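Local coordinates for chromosomal replication initiator protein DnaA (Aquifex aeolicus, PDB 1L8Q), which probably initiates and regulates chromosomal replication by binding the replication origin in its ATP-bound form, using an AAA+ ATPase region and a helix-turn-helix DNA-binding domain, at residues 20-25 and 160-165; 67-72 and 94-99. All blocks are in the same frame, centred on the assembly; numbering follows the deposited sequence.

How the contacts relate
Contact 1 (20-25 with 160-165) and contact 2 (67-72 with 94-99) lie at the two outer edges of one parallel sheet. The strand order 2-3-4-1-5 is that of the AAA+ core. Their centres are about 23 Å apart and their nearest atoms about 13 Å, so they do not touch. Along the chain, both segments of contact 2 fall between those of contact 1. Helix 50-63, whose first turn completes the P-loop, touches Ala22 of contact 1 and Val68 of strand 68-72, which points away from contact 2. Contact 1 is nearer the nucleotide: the side chain of Ile164 is about 6 Å from the bound ADP, that of Ser71 in contact 2 about 14 Å.

Contact 1 of 2, residues 20-25 and 160-165; sequences RLAYEV and ILVEIE
Ala22 lies over Val162, with CA atoms 5.7 Å apart, where the start of helix 20-31 packs on edge strand 160-163. The two segment axes approach to 7.6 Å and their directions differ by 141°. Val162 meets Leu21 and Ala22 closely and Val25 more loosely. Its CG2, placed between the backbone N and the carbonyl carbon, meets Ala22 CB at 3.6 Å. Its CB is 3.8 Å from Leu21 CD1, and its CG1 also borders that methyl. Further along, Val25 and Ile160 reach toward each other tip to tip. Val25 CG2 meets Ile160 CD1 at 3.8 Å, and Val25 CG1 meets Ile160 CG2 at 3.9 Å. Ile160 CG1 is anti to its backbone N (chi1 -180°); CD1, beyond it, meets the valine. Ile164 CG1 touches Ala22 CB more loosely, at 4.4 Å. Ile164 also packs on Thr48 and Lys50, both of which bind ADP. Ala22 touches Leu53 of helix 50-63. The contact thus joins the first helix of the AAA+ region to the sheet edge beside the P-loop. It has no hydrogen bond or salt bridge across it, so the segments meet through aliphatic packing alone, with no directional bond between them.

Contact 2 of 2, residues 67-72 and 94-99; sequences RVIYSS and NMYKSV
Tyr96 turns one ring face to Ile69, whose CD1 stands 4.3 Å above the ring plane, nearer the ring's margin than its centre. Phe76 meets Tyr96 edge-to-face, and Phe92 meets it with the ring planes at about 50°. The same isoleucine, Ile69, crosses three side chains at about a right angle. Its CD1 touches CG of selenomethionine Met95 at 4.1 Å, and its CG1 touches Val99 CG1 at 3.9 Å. CG1 is anti to the carbonyl carbon (chi1 -82°). Ile69 CG2, anti to the backbone N, reaches Tyr96 CE1 at 3.5 Å, while CD1 on the other branch lies over the ring face. An alanine in place of Ile69 would probably open a gap over that face of the Tyr96 ring and take from Met95 CG its contact with this strand. Tyr96 OH lies 3.6 Å from Ser71 CB. At the other end, Arg67 CD packs on Ser98 O at 3.7 Å, and Val99 CB lies 3.5 Å from Arg67 O. Ser98 N and Ser98 OG both bond to Met95 O, approaching it on one side of its carbonyl plane. Strand 68-72 and strand 101-105 are neighbours in the parallel sheet, and helices 73-86 and 89-97 form the beta-alpha-beta crossover between them. Helix 114-129 adds Ile123 against Tyr96 and Leu127 against Val99, while Val68, pointing away from this contact, packs on helix 50-63.

Contact 1 of 2, residues 20-25 and 160-165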
loop_
_atom_site.group_PDB
_atom_site.type_symbol
_atom_site.label_atom_id
_atom_site.label_comp_id
_atom_site.label_asym_id
_atom_site.label_seq_id
_atom_site.Cartn_x
_atom_site.Cartn_y
_atom_site.Cartn_z
ATOM N N ARG A 20 -1.780 8.822 15.540
ATOM C CA ARG A 20 -2.096 9.940 16.415
ATOM C C ARG A 20 -1.445 11.262 15.988
ATOM O O ARG A 20 -2.149 12.274 15.818
ATOM C CB ARG A 20 -1.690 9.594 17.840
ATOM C CG ARG A 20 -2.480 10.297 18.912
ATOM C CD ARG A 20 -1.982 10.001 20.305
ATOM N NE ARG A 20 -1.829 11.230 21.076
ATOM C CZ ARG A 20 -0.951 11.402 22.062
ATOM N NH1 ARG A 20 -0.135 10.413 22.425
ATOM N NH2 ARG A 20 -0.900 12.564 22.693
ATOM N N LEU A 21 -0.113 11.262 15.827
ATOM C CA LEU A 21 0.611 12.466 15.390
ATOM C C LEU A 21 -0.087 13.087 14.188
ATOM O O LEU A 21 -0.576 14.208 14.248
ATOM C CB LEU A 21 2.038 12.111 14.986
ATOM C CG LEU A 21 3.214 12.946 15.468
ATOM C CD1 LEU A 21 4.336 12.830 14.477
ATOM C CD2 LEU A 21 2.828 14.364 15.674
ATOM N N ALA A 22 -0.118 12.348 13.087
ATOM C CA ALA A 22 -0.727 12.832 11.873
ATOM C C ALA A 22 -2.099 13.397 12.191
ATOM O O ALA A 22 -2.416 14.533 11.841
ATOM C CB ALA A 22 -0.842 11.713 10.870
ATOM N N TYR A 23 -2.912 12.607 12.872
ATOM C CA TYR A 23 -4.255 13.034 13.202
ATOM C C TYR A 23 -4.263 14.334 14.006
ATOM O O TYR A 23 -5.023 15.266 13.696
ATOM C CB TYR A 23 -4.981 11.944 13.975
ATOM C CG TYR A 23 -6.402 12.273 14.317
ATOM C CD1 TYR A 23 -7.404 12.116 13.382
ATOM C CD2 TYR A 23 -6.747 12.739 15.581
ATOM C CE1 TYR A 23 -8.716 12.412 13.684
ATOM C CE2 TYR A 23 -8.043 13.031 15.900
ATOM C CZ TYR A 23 -9.029 12.866 14.945
ATOM O OH TYR A 23 -10.333 13.147 15.251
ATOM N N GLU A 24 -3.435 14.396 15.044
ATOM C CA GLU A 24 -3.422 15.574 15.887
ATOM C C GLU A 24 -2.945 16.783 15.117
ATOM O O GLU A 24 -3.572 17.865 15.193
ATOM C CB GLU A 24 -2.588 15.353 17.144
ATOM C CG GLU A 24 -3.365 14.712 18.281
ATOM C CD GLU A 24 -2.487 14.356 19.468
ATOM O OE1 GLU A 24 -1.326 14.796 19.514
ATOM O OE2 GLU A 24 -2.958 13.636 20.361
ATOM N N VAL A 25 -1.859 16.610 14.363
ATOM C CA VAL A 25 -1.312 17.705 13.562
ATOM C C VAL A 25 -2.344 18.243 12.568
ATOM O O VAL A 25 -2.551 19.444 12.470
ATOM C CB VAL A 25 -0.005 17.306 12.839
ATOM C CG1 VAL A 25 0.379 18.355 11.796
ATOM C CG2 VAL A 25 1.115 17.126 13.853
ATOM N N ILE A 160 6.034 20.328 8.459
ATOM C CA ILE A 160 5.970 19.232 9.415
ATOM C C ILE A 160 5.771 17.890 8.719
ATOM O O ILE A 160 4.840 17.705 7.930
ATOM C CB ILE A 160 4.893 19.475 10.507
ATOM C CG1 ILE A 160 4.864 18.299 11.491
ATOM C CG2 ILE A 160 3.525 19.705 9.900
ATOM C CD1 ILE A 160 4.398 18.679 12.900
ATOM N N LEU A 161 6.677 16.967 8.989
ATOM C CA LEU A 161 6.648 15.638 8.384
ATOM C C LEU A 161 6.188 14.645 9.416
ATOM O O LEU A 161 6.786 14.543 10.475
ATOM C CB LEU A 161 8.053 15.235 7.945
ATOM C CG LEU A 161 8.561 15.743 6.604
ATOM C CD1 LEU A 161 8.022 17.109 6.294
ATOM C CD2 LEU A 161 10.103 15.700 6.548
ATOM N N VAL A 162 5.151 13.887 9.111
ATOM C CA VAL A 162 4.674 12.897 10.062
ATOM C C VAL A 162 4.379 11.542 9.419
ATOM O O VAL A 162 3.580 11.428 8.497
ATOM C CB VAL A 162 3.436 13.385 10.829
ATOM C CG1 VAL A 162 3.621 14.822 11.257
ATOM C CG2 VAL A 162 2.243 13.295 9.977
ATOM N N GLU A 163 5.036 10.519 9.916
ATOM C CA GLU A 163 4.835 9.167 9.445
ATOM C C GLU A 163 3.506 8.644 9.970
ATOM O O GLU A 163 3.128 8.938 11.070
ATOM C CB GLU A 163 5.977 8.295 9.963
ATOM C CG GLU A 163 5.986 6.873 9.470
ATOM C CD GLU A 163 7.295 6.175 9.798
ATOM O OE1 GLU A 163 8.033 6.695 10.682
ATOM O OE2 GLU A 163 7.602 5.123 9.171
ATOM N N ILE A 164 2.800 7.856 9.185
ATOM C CA ILE A 164 1.533 7.314 9.642
ATOM C C ILE A 164 1.524 5.800 9.527
ATOM O O ILE A 164 2.033 5.232 8.561
ATOM C CB ILE A 164 0.376 7.954 8.856
ATOM C CG1 ILE A 164 -0.967 7.540 9.412
ATOM C CG2 ILE A 164 0.473 7.647 7.374
ATOM C CD1 ILE A 164 -2.086 8.085 8.627
ATOM N N GLU A 165 0.991 5.139 10.540
ATOM C CA GLU A 165 0.946 3.672 10.552
ATOM C C GLU A 165 -0.414 3.169 10.992
ATOM O O GLU A 165 -1.126 3.828 11.749
ATOM C CB GLU A 165 2.026 3.075 11.493
ATOM C CG GLU A 165 3.404 2.896 10.864
ATOM C CD GLU A 165 4.558 2.850 11.892
ATOM O OE1 GLU A 165 5.716 2.577 11.477
ATOM O OE2 GLU A 165 4.331 3.087 13.109
#

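Contact 2 of 2, residues 67-72 and 94-99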
loop_
_atom_site.group_PDB
_atom_site.type_symbol
_atom_site.label_atom_id
_atom_site.label_comp_id
_atom_site.label_asym_id
_atom_site.label_seq_id
_atom_site.Cartn_x
_atom_site.Cartn_y
_atom_site.Cartn_z
ATOM N N ARG A 67 -12.527 27.149 0.501
ATOM C CA ARG A 67 -12.379 26.696 -0.872
ATOM C C ARG A 67 -11.294 25.602 -0.891
ATOM O O ARG A 67 -10.156 25.832 -0.459
ATOM C CB ARG A 67 -11.947 27.886 -1.727
ATOM C CG ARG A 67 -12.601 27.995 -3.108
ATOM C CD ARG A 67 -12.268 29.306 -3.832
ATOM N NE ARG A 67 -13.122 29.538 -4.996
ATOM C CZ ARG A 67 -13.981 30.546 -5.095
ATOM N NH1 ARG A 67 -14.105 31.419 -4.093
ATOM N NH2 ARG A 67 -14.721 30.686 -6.196
ATOM N N VAL A 68 -11.634 24.411 -1.381
ATOM C CA VAL A 68 -10.715 23.280 -1.282
ATOM C C VAL A 68 -10.481 22.564 -2.590
ATOM O O VAL A 68 -11.378 22.422 -3.374
ATOM C CB VAL A 68 -11.272 22.213 -0.305
ATOM C CG1 VAL A 68 -10.300 21.050 -0.156
ATOM C CG2 VAL A 68 -11.597 22.820 1.039
ATOM N N ILE A 69 -9.268 22.097 -2.819
ATOM C CA ILE A 69 -9.060 21.176 -3.918
ATOM C C ILE A 69 -8.285 19.955 -3.448
ATOM O O ILE A 69 -7.327 20.060 -2.681
ATOM C CB ILE A 69 -8.362 21.820 -5.126
ATOM C CG1 ILE A 69 -9.369 22.573 -5.981
ATOM C CG2 ILE A 69 -7.821 20.748 -6.030
ATOM C CD1 ILE A 69 -8.860 22.884 -7.384
ATOM N N TYR A 70 -8.736 18.790 -3.884
ATOM C CA TYR A 70 -8.023 17.570 -3.629
ATOM C C TYR A 70 -7.630 16.979 -4.942
ATOM O O TYR A 70 -8.391 17.009 -5.886
ATOM C CB TYR A 70 -8.884 16.562 -2.899
ATOM C CG TYR A 70 -8.306 15.155 -2.971
ATOM C CD1 TYR A 70 -7.420 14.685 -2.000
ATOM C CD2 TYR A 70 -8.621 14.312 -4.024
ATOM C CE1 TYR A 70 -6.886 13.423 -2.072
ATOM C CE2 TYR A 70 -8.084 13.050 -4.110
ATOM C CZ TYR A 70 -7.218 12.608 -3.133
ATOM O OH TYR A 70 -6.698 11.328 -3.231
ATOM N N SER A 71 -6.446 16.407 -5.002
ATOM C CA SER A 71 -6.040 15.756 -6.218
ATOM C C SER A 71 -4.803 14.903 -5.984
ATOM O O SER A 71 -3.944 15.246 -5.177
ATOM C CB SER A 71 -5.788 16.799 -7.306
ATOM O OG SER A 71 -5.064 16.216 -8.364
ATOM N N SER A 72 -4.727 13.775 -6.666
ATOM C CA SER A 72 -3.540 12.956 -6.582
ATOM C C SER A 72 -2.556 13.560 -7.539
ATOM O O SER A 72 -2.938 14.218 -8.493
ATOM C CB SER A 72 -3.841 11.484 -6.925
ATOM O OG SER A 72 -4.083 11.278 -8.317
ATOM N N ASN A 94 -4.532 29.474 -11.932
ATOM C CA ASN A 94 -5.449 30.298 -11.172
ATOM C C ASN A 94 -6.355 29.470 -10.286
ATOM O O ASN A 94 -6.612 29.833 -9.142
ATOM C CB ASN A 94 -6.257 31.190 -12.096
ATOM C CG ASN A 94 -5.392 32.211 -12.822
ATOM O OD1 ASN A 94 -4.241 32.460 -12.443
ATOM N ND2 ASN A 94 -5.946 32.807 -13.882
HETATM N N MSE A 95 -6.830 28.352 -10.816
HETATM C CA MSE A 95 -7.643 27.424 -10.057
HETATM C C MSE A 95 -6.916 27.077 -8.765
HETATM O O MSE A 95 -7.385 27.366 -7.660
HETATM C CB MSE A 95 -7.837 26.134 -10.867
HETATM C CG MSE A 95 -9.150 25.364 -10.600
HETATM SE SE MSE A 95 -9.278 23.609 -11.595
HETATM C CE MSE A 95 -8.469 24.124 -13.332
ATOM N N TYR A 96 -5.750 26.463 -8.920
ATOM C CA TYR A 96 -5.000 25.962 -7.795
ATOM C C TYR A 96 -4.497 27.066 -6.872
ATOM O O TYR A 96 -4.401 26.868 -5.658
ATOM C CB TYR A 96 -3.852 25.069 -8.282
ATOM C CG TYR A 96 -4.301 23.672 -8.579
ATOM C CD1 TYR A 96 -4.412 22.730 -7.564
ATOM C CD2 TYR A 96 -4.669 23.296 -9.863
ATOM C CE1 TYR A 96 -4.851 21.449 -7.820
ATOM C CE2 TYR A 96 -5.122 22.011 -10.131
ATOM C CZ TYR A 96 -5.208 21.089 -9.098
ATOM O OH TYR A 96 -5.657 19.797 -9.346
ATOM N N LYS A 97 -4.213 28.238 -7.443
ATOM C CA LYS A 97 -3.630 29.326 -6.672
ATOM C C LYS A 97 -4.645 30.029 -5.791
ATOM O O LYS A 97 -4.286 30.834 -4.929
ATOM C CB LYS A 97 -2.941 30.332 -7.598
ATOM C CG LYS A 97 -1.560 29.907 -8.013
ATOM C CD LYS A 97 -0.947 30.837 -9.018
ATOM C CE LYS A 97 0.355 30.254 -9.538
ATOM N NZ LYS A 97 0.880 31.015 -10.700
ATOM N N SER A 98 -5.907 29.687 -5.968
ATOM C CA SER A 98 -6.963 30.422 -5.300
ATOM C C SER A 98 -7.652 29.692 -4.164
ATOM O O SER A 98 -8.659 30.157 -3.668
ATOM C CB SER A 98 -8.027 30.786 -6.310
ATOM O OG SER A 98 -8.982 29.749 -6.350
ATOM N N VAL A 99 -7.144 28.547 -3.756
ATOM C CA VAL A 99 -7.839 27.791 -2.727
ATOM C C VAL A 99 -7.406 28.196 -1.322
ATOM O O VAL A 99 -6.412 28.888 -1.152
ATOM C CB VAL A 99 -7.628 26.269 -2.906
ATOM C CG1 VAL A 99 -8.188 25.808 -4.240
ATOM C CG2 VAL A 99 -6.171 25.918 -2.803
#